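Local coordinates for C alpha-dehydrogenase (Sphingobium sp. SYK-6, PDB 4YAC), which binds NADH and, as a short-chain dehydrogenase/reductase of the lignin beta-aryl ether cleavage pathway, probably carries out NAD-dependent oxidation of alcohols, at residues Val8-Gly13 and Ala73-Ala78; Ser183-Gly188 and Val232-Val237. All coordinates share one frame; numbering follows the deposited sequence.

Contact 1: residues Val8-Gly13 and Ala73-Ala78; sequences VAFVTG and AAVDEA. With NAI (1,4-dihydronicotinamide adenine dinucleotide), chain B.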
loop_
_atom_site.group_PDB
_atom_site.type_symbol
_atom_site.label_atom_id
_atom_site.label_comp_id
_atom_site.label_asym_id
_atom_site.label_seq_id
_atom_site.Cartn_x
_atom_site.Cartn_y
_atom_site.Cartn_z
ATOM N N VAL A 8 -4.121 -6.434 -28.750
ATOM C CA VAL A 8 -5.054 -7.113 -27.852
ATOM C C VAL A 8 -5.053 -6.536 -26.439
ATOM O O VAL A 8 -4.005 -6.430 -25.809
ATOM C CB VAL A 8 -4.724 -8.613 -27.770
ATOM C CG1 VAL A 8 -5.739 -9.348 -26.905
ATOM C CG2 VAL A 8 -4.687 -9.214 -29.168
ATOM N N ALA A 9 -6.237 -6.189 -25.942
ATOM C CA ALA A 9 -6.393 -5.688 -24.580
ATOM C C ALA A 9 -7.181 -6.679 -23.735
ATOM O O ALA A 9 -8.127 -7.305 -24.210
ATOM C CB ALA A 9 -7.084 -4.329 -24.580
ATOM N N PHE A 10 -6.782 -6.805 -22.475
ATOM C CA PHE A 10 -7.460 -7.666 -21.519
ATOM C C PHE A 10 -7.915 -6.778 -20.368
ATOM O O PHE A 10 -7.086 -6.264 -19.618
ATOM C CB PHE A 10 -6.516 -8.778 -21.049
ATOM C CG PHE A 10 -7.191 -9.889 -20.296
ATOM C CD1 PHE A 10 -7.429 -9.776 -18.936
ATOM C CD2 PHE A 10 -7.557 -11.061 -20.941
ATOM C CE1 PHE A 10 -8.038 -10.802 -18.236
ATOM C CE2 PHE A 10 -8.164 -12.090 -20.247
ATOM C CZ PHE A 10 -8.404 -11.960 -18.890
ATOM N N VAL A 11 -9.228 -6.576 -20.257
ATOM C CA VAL A 11 -9.793 -5.607 -19.315
ATOM C C VAL A 11 -10.621 -6.302 -18.239
ATOM O O VAL A 11 -11.677 -6.869 -18.524
ATOM C CB VAL A 11 -10.680 -4.568 -20.049
ATOM C CG1 VAL A 11 -11.204 -3.515 -19.073
ATOM C CG2 VAL A 11 -9.902 -3.899 -21.177
ATOM N N THR A 12 -10.155 -6.232 -16.993
ATOM C CA THR A 12 -10.850 -6.887 -15.892
ATOM C C THR A 12 -11.958 -5.993 -15.346
ATOM O O THR A 12 -11.828 -4.764 -15.302
ATOM C CB THR A 12 -9.886 -7.268 -14.755
ATOM O OG1 THR A 12 -9.449 -6.094 -14.059
ATOM C CG2 THR A 12 -8.685 -8.020 -15.307
ATOM N N GLY A 13 -13.056 -6.623 -14.943
ATOM C CA GLY A 13 -14.230 -5.900 -14.505
ATOM C C GLY A 13 -14.964 -5.246 -15.659
ATOM O O GLY A 13 -15.834 -4.404 -15.445
ATOM N N ALA A 73 -6.442 -19.808 -17.640
ATOM C CA ALA A 73 -7.280 -20.359 -18.700
ATOM C C ALA A 73 -7.906 -19.241 -19.527
ATOM O O ALA A 73 -8.018 -19.353 -20.750
ATOM C CB ALA A 73 -8.361 -21.253 -18.112
ATOM N N ALA A 74 -8.303 -18.162 -18.856
ATOM C CA ALA A 74 -8.948 -17.037 -19.525
ATOM C C ALA A 74 -7.972 -16.306 -20.437
ATOM O O ALA A 74 -8.346 -15.845 -21.515
ATOM C CB ALA A 74 -9.531 -16.073 -18.505
ATOM N N VAL A 75 -6.721 -16.198 -20.009
ATOM C CA VAL A 75 -5.709 -15.560 -20.837
ATOM C C VAL A 75 -5.347 -16.474 -22.009
ATOM O O VAL A 75 -5.123 -15.997 -23.120
ATOM C CB VAL A 75 -4.457 -15.194 -20.020
ATOM C CG1 VAL A 75 -3.348 -14.691 -20.921
ATOM C CG2 VAL A 75 -4.803 -14.128 -18.995
ATOM N N ASP A 76 -5.296 -17.784 -21.773
ATOM C CA ASP A 76 -5.127 -18.740 -22.871
ATOM C C ASP A 76 -6.196 -18.515 -23.928
ATOM O O ASP A 76 -5.910 -18.464 -25.126
ATOM C CB ASP A 76 -5.225 -20.179 -22.375
ATOM C CG ASP A 76 -3.973 -20.659 -21.681
ATOM O OD1 ASP A 76 -3.023 -19.868 -21.482
ATOM O OD2 ASP A 76 -3.954 -21.852 -21.332
ATOM N N GLU A 77 -7.437 -18.401 -23.461
ATOM C CA GLU A 77 -8.586 -18.181 -24.327
ATOM C C GLU A 77 -8.413 -16.903 -25.144
ATOM O O GLU A 77 -8.684 -16.882 -26.348
ATOM C CB GLU A 77 -9.868 -18.121 -23.495
ATOM C CG GLU A 77 -11.143 -18.045 -24.319
ATOM C CD GLU A 77 -12.396 -18.063 -23.462
ATOM O OE1 GLU A 77 -12.513 -18.945 -22.587
ATOM O OE2 GLU A 77 -13.265 -17.192 -23.666
ATOM N N ALA A 78 -7.943 -15.847 -24.488
ATOM C CA ALA A 78 -7.665 -14.589 -25.168
ATOM C C ALA A 78 -6.673 -14.794 -26.309
ATOM O O ALA A 78 -6.836 -14.238 -27.393
ATOM C CB ALA A 78 -7.130 -13.565 -24.182
HETATM P PA NAI B . -18.871 -1.668 -10.874
HETATM O O1A NAI B . -19.776 -2.429 -9.937
HETATM O O2A NAI B . -19.726 -0.765 -11.782
HETATM O O5B NAI B . -18.047 -2.677 -11.756
HETATM C C5B NAI B . -17.262 -3.643 -11.135
HETATM C C4B NAI B . -17.157 -4.823 -12.006
HETATM O O4B NAI B . -16.086 -5.681 -11.487
HETATM C C3B NAI B . -18.390 -5.601 -12.001
HETATM O O3B NAI B . -18.777 -5.944 -13.325
HETATM C C2B NAI B . -18.100 -6.778 -11.221
HETATM O O2B NAI B . -18.906 -7.899 -11.632
HETATM C C1B NAI B . -16.690 -7.013 -11.448
HETATM N N9A NAI B . -16.079 -7.843 -10.446
HETATM C C8A NAI B . -16.197 -7.769 -9.090
HETATM N N7A NAI B . -15.474 -8.740 -8.507
HETATM C C5A NAI B . -14.856 -9.478 -9.481
HETATM C C6A NAI B . -14.003 -10.577 -9.520
HETATM N N6A NAI B . -13.561 -11.229 -8.327
HETATM N N1A NAI B . -13.578 -11.057 -10.721
HETATM C C2A NAI B . -13.965 -10.494 -11.881
HETATM N N3A NAI B . -14.783 -9.428 -11.888
HETATM C C4A NAI B . -15.243 -8.907 -10.722
HETATM O O3 NAI B . -17.863 -0.818 -10.066
HETATM P PN NAI B . -17.232 0.537 -10.647
HETATM O O1N NAI B . -18.336 1.565 -10.839
HETATM O O2N NAI B . -16.143 1.094 -9.612
HETATM O O5D NAI B . -16.545 0.259 -12.008
#

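Contact 2: residues Ser183-Gly188 and Val232-Val237; sequences SLLCPG and VDLGRV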
loop_
_atom_site.group_PDB
_atom_site.type_symbol
_atom_site.label_atom_id
_atom_site.label_comp_id
_atom_site.label_asym_id
_atom_site.label_seq_id
_atom_site.Cartn_x
_atom_site.Cartn_y
_atom_site.Cartn_z
ATOM N N SER A 183 1.124 2.113 -16.228
ATOM C CA SER A 183 0.293 3.251 -15.855
ATOM C C SER A 183 -0.493 2.956 -14.588
ATOM O O SER A 183 -0.989 1.846 -14.391
ATOM C CB SER A 183 -0.677 3.617 -16.979
ATOM O OG SER A 183 0.021 4.057 -18.135
ATOM N N LEU A 184 -0.595 3.973 -13.737
ATOM C CA LEU A 184 -1.380 3.902 -12.516
ATOM C C LEU A 184 -2.460 4.975 -12.540
ATOM O O LEU A 184 -2.171 6.165 -12.408
ATOM C CB LEU A 184 -0.485 4.068 -11.283
ATOM C CG LEU A 184 -1.177 4.070 -9.922
ATOM C CD1 LEU A 184 -1.844 2.728 -9.644
ATOM C CD2 LEU A 184 -0.162 4.404 -8.843
ATOM N N LEU A 185 -3.701 4.539 -12.727
ATOM C CA LEU A 185 -4.857 5.428 -12.715
ATOM C C LEU A 185 -5.463 5.482 -11.319
ATOM O O LEU A 185 -5.729 4.444 -10.719
ATOM C CB LEU A 185 -5.908 4.954 -13.721
ATOM C CG LEU A 185 -7.253 5.685 -13.709
ATOM C CD1 LEU A 185 -7.099 7.135 -14.155
ATOM C CD2 LEU A 185 -8.261 4.947 -14.575
ATOM N N CYS A 186 -5.682 6.695 -10.818
ATOM C CA CYS A 186 -6.274 6.899 -9.500
ATOM C C CYS A 186 -7.528 7.757 -9.595
ATOM O O CYS A 186 -7.461 8.975 -9.420
ATOM C CB CYS A 186 -5.270 7.558 -8.554
ATOM S SG CYS A 186 -3.829 6.536 -8.184
ATOM N N PRO A 187 -8.680 7.127 -9.876
ATOM C CA PRO A 187 -9.942 7.872 -9.925
ATOM C C PRO A 187 -10.316 8.455 -8.570
ATOM O O PRO A 187 -9.861 7.948 -7.544
ATOM C CB PRO A 187 -10.964 6.812 -10.354
ATOM C CG PRO A 187 -10.160 5.699 -10.944
ATOM C CD PRO A 187 -8.872 5.703 -10.196
ATOM N N GLY A 188 -11.125 9.509 -8.565
ATOM C CA GLY A 188 -11.704 10.002 -7.332
ATOM C C GLY A 188 -12.850 9.093 -6.943
ATOM O O GLY A 188 -12.641 8.044 -6.335
ATOM N N VAL A 232 -16.594 6.750 -20.006
ATOM C CA VAL A 232 -16.005 6.901 -21.327
ATOM C C VAL A 232 -14.958 8.010 -21.288
ATOM O O VAL A 232 -13.873 7.860 -21.846
ATOM C CB VAL A 232 -17.083 7.191 -22.394
ATOM C CG1 VAL A 232 -16.464 7.750 -23.672
ATOM C CG2 VAL A 232 -17.862 5.915 -22.696
ATOM N N ASP A 233 -15.271 9.111 -20.608
ATOM C CA ASP A 233 -14.317 10.208 -20.467
ATOM C C ASP A 233 -13.042 9.737 -19.771
ATOM O O ASP A 233 -11.937 10.033 -20.225
ATOM C CB ASP A 233 -14.932 11.376 -19.689
ATOM C CG ASP A 233 -15.981 12.130 -20.488
ATOM O OD1 ASP A 233 -16.072 11.919 -21.716
ATOM O OD2 ASP A 233 -16.712 12.945 -19.886
ATOM N N LEU A 234 -13.192 9.004 -18.673
ATOM C CA LEU A 234 -12.028 8.482 -17.962
ATOM C C LEU A 234 -11.310 7.451 -18.820
ATOM O O LEU A 234 -10.097 7.272 -18.708
ATOM C CB LEU A 234 -12.433 7.851 -16.623
ATOM C CG LEU A 234 -11.829 8.353 -15.299
ATOM C CD1 LEU A 234 -11.707 7.190 -14.329
ATOM C CD2 LEU A 234 -10.478 9.047 -15.433
ATOM N N GLY A 235 -12.063 6.771 -19.679
ATOM C CA GLY A 235 -11.479 5.820 -20.605
ATOM C C GLY A 235 -10.537 6.508 -21.576
ATOM O O GLY A 235 -9.502 5.959 -21.948
ATOM N N ARG A 236 -10.892 7.721 -21.984
ATOM C CA ARG A 236 -10.057 8.478 -22.906
ATOM C C ARG A 236 -8.798 8.998 -22.220
ATOM O O ARG A 236 -7.745 9.098 -22.848
ATOM C CB ARG A 236 -10.857 9.629 -23.517
ATOM C CG ARG A 236 -11.900 9.138 -24.494
ATOM C CD ARG A 236 -12.822 10.237 -24.975
ATOM N NE ARG A 236 -13.684 9.737 -26.044
ATOM C CZ ARG A 236 -14.985 9.987 -26.166
ATOM N NH1 ARG A 236 -15.624 10.749 -25.287
ATOM N NH2 ARG A 236 -15.654 9.467 -27.187
ATOM N N VAL A 237 -8.907 9.328 -20.937
ATOM C CA VAL A 237 -7.739 9.709 -20.150
ATOM C C VAL A 237 -6.755 8.547 -20.131
ATOM O O VAL A 237 -5.546 8.735 -20.272
ATOM C CB VAL A 237 -8.121 10.098 -18.700
ATOM C CG1 VAL A 237 -6.874 10.319 -17.840
ATOM C CG2 VAL A 237 -8.993 11.340 -18.697
#

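Contact 1: residues Val8-Gly13 and Ala73-Ala78
Phe10, in the strand 8-12, meets Ala74, Val75 and Ala78 of the helix 68-81. The side-chain contacts are apolar, and the ring also meets one backbone carbonyl. The short axes approach to 10.3 Å and run roughly antiparallel, at 149°. At the start of the strand, the CB of Val8 faces the helix, and the residue packs on Phe82. Phe10 makes all the contacts within 4.5 Å. With chi1 at -167°, CG is anti to the backbone N and the ring is carried toward the helix. Val75 CG2 sits over one face, offset toward the rim, 4.1 Å from Phe10 CE2. The two side chains cross at about a right angle. Ala78 CB meets the ring at its edge, 4.1 Å from Phe10 CD2. Ala74 O also lies near the ring plane, 4.0 Å from Phe10 CE2. This carbonyl already accepts the helical bond from Ala78 N, at 3.0 Å. Ala74 CB adds a looser touch, 4.3 Å from Phe10 CZ. The small alanines let the helix backbone come close to the ring. Val35, Ala37 and Leu88 of the neighbouring strands also pack on Phe10, and Val75 reaches on to Thr125 and Val126 of helix 105-133. Thr12 OG1 is gripped by the backbone N of Thr91 and of Ala92. Gly13 follows with a positive phi of 73°, and its CA comes within 3.5 Å of NADH O4B. A helix packed on the first strand of a parallel sheet, with a glycine-rich turn at the strand's end holding the dinucleotide, is typical of the Rossmann fold of short-chain dehydrogenases.

Contact 2: residues Ser183-Gly188 and Val232-Val237
Leu234 of helix 231-243 packs on Leu185 and Pro187, where strand 180-185 runs out into a loop. In this Rossmann fold the Pro187-Gly188 pair matches the PG motif that follows the sixth strand in short-chain dehydrogenases. Within the helix segment, Val232 leads. Its side chain touches Val25 of helix 17-28, and its CG1 lies 3.5 Å above one face of the Arg236 guanidinium, toward the rim. Asp233 OD1 pairs with Arg236 NH1 only at long range, 3.8 Å. Leu234 makes all the close contacts between the two segments. Its CD2 meets Leu185 CD1 at 4.1 Å, and its CD1 meets Pro187 CG at 4.0 Å. Thus one branch faces the strand leucine and the other also reaches the proline ring; the Leu234 and Pro187 side chains cross at about a right angle. The chi1 of Leu234, -122°, is far from staggered, and so is its chi2; which methyl takes which place is therefore somewhat uncertain. Leu185 has CG anti to its own N, chi1 173°, and this extends its isobutyl group toward the helix. Leu234 also lies close to Val18, which binds NADH, so the contact borders the cofactor site. Arg236 has a firmer charged partner in Glu29, which bonds its NE. Val237 packs on Val249 and on Tyr273 of the second subunit. Its CB turns toward the strand segment, but its nearest approach there is loose, 4.9 Å from Val237 CG1 to Leu185 CD1.

In the fold
From the N terminus, strand 8-12 is the first strand in the chain and lies inside the sheet; contact 1 closes a loop of 59 residues. That loop takes in strands 33-38 and 57-62, which lie beyond strand 8-12 at one end of the sheet. Contact 2 starts only after this loop has closed, so the two are in series and neither nests nor crosses. Its own loop of 43 residues includes the unmodelled 190-214 and helix 217-228. Contact 1 ties helix 68-81 to the first strand; contact 2 ties helix 231-243 to strand 180-185, beyond strands 87-90 and 137-142. Their centres lie about 20 Å apart, without touching, on one seven-stranded parallel sheet.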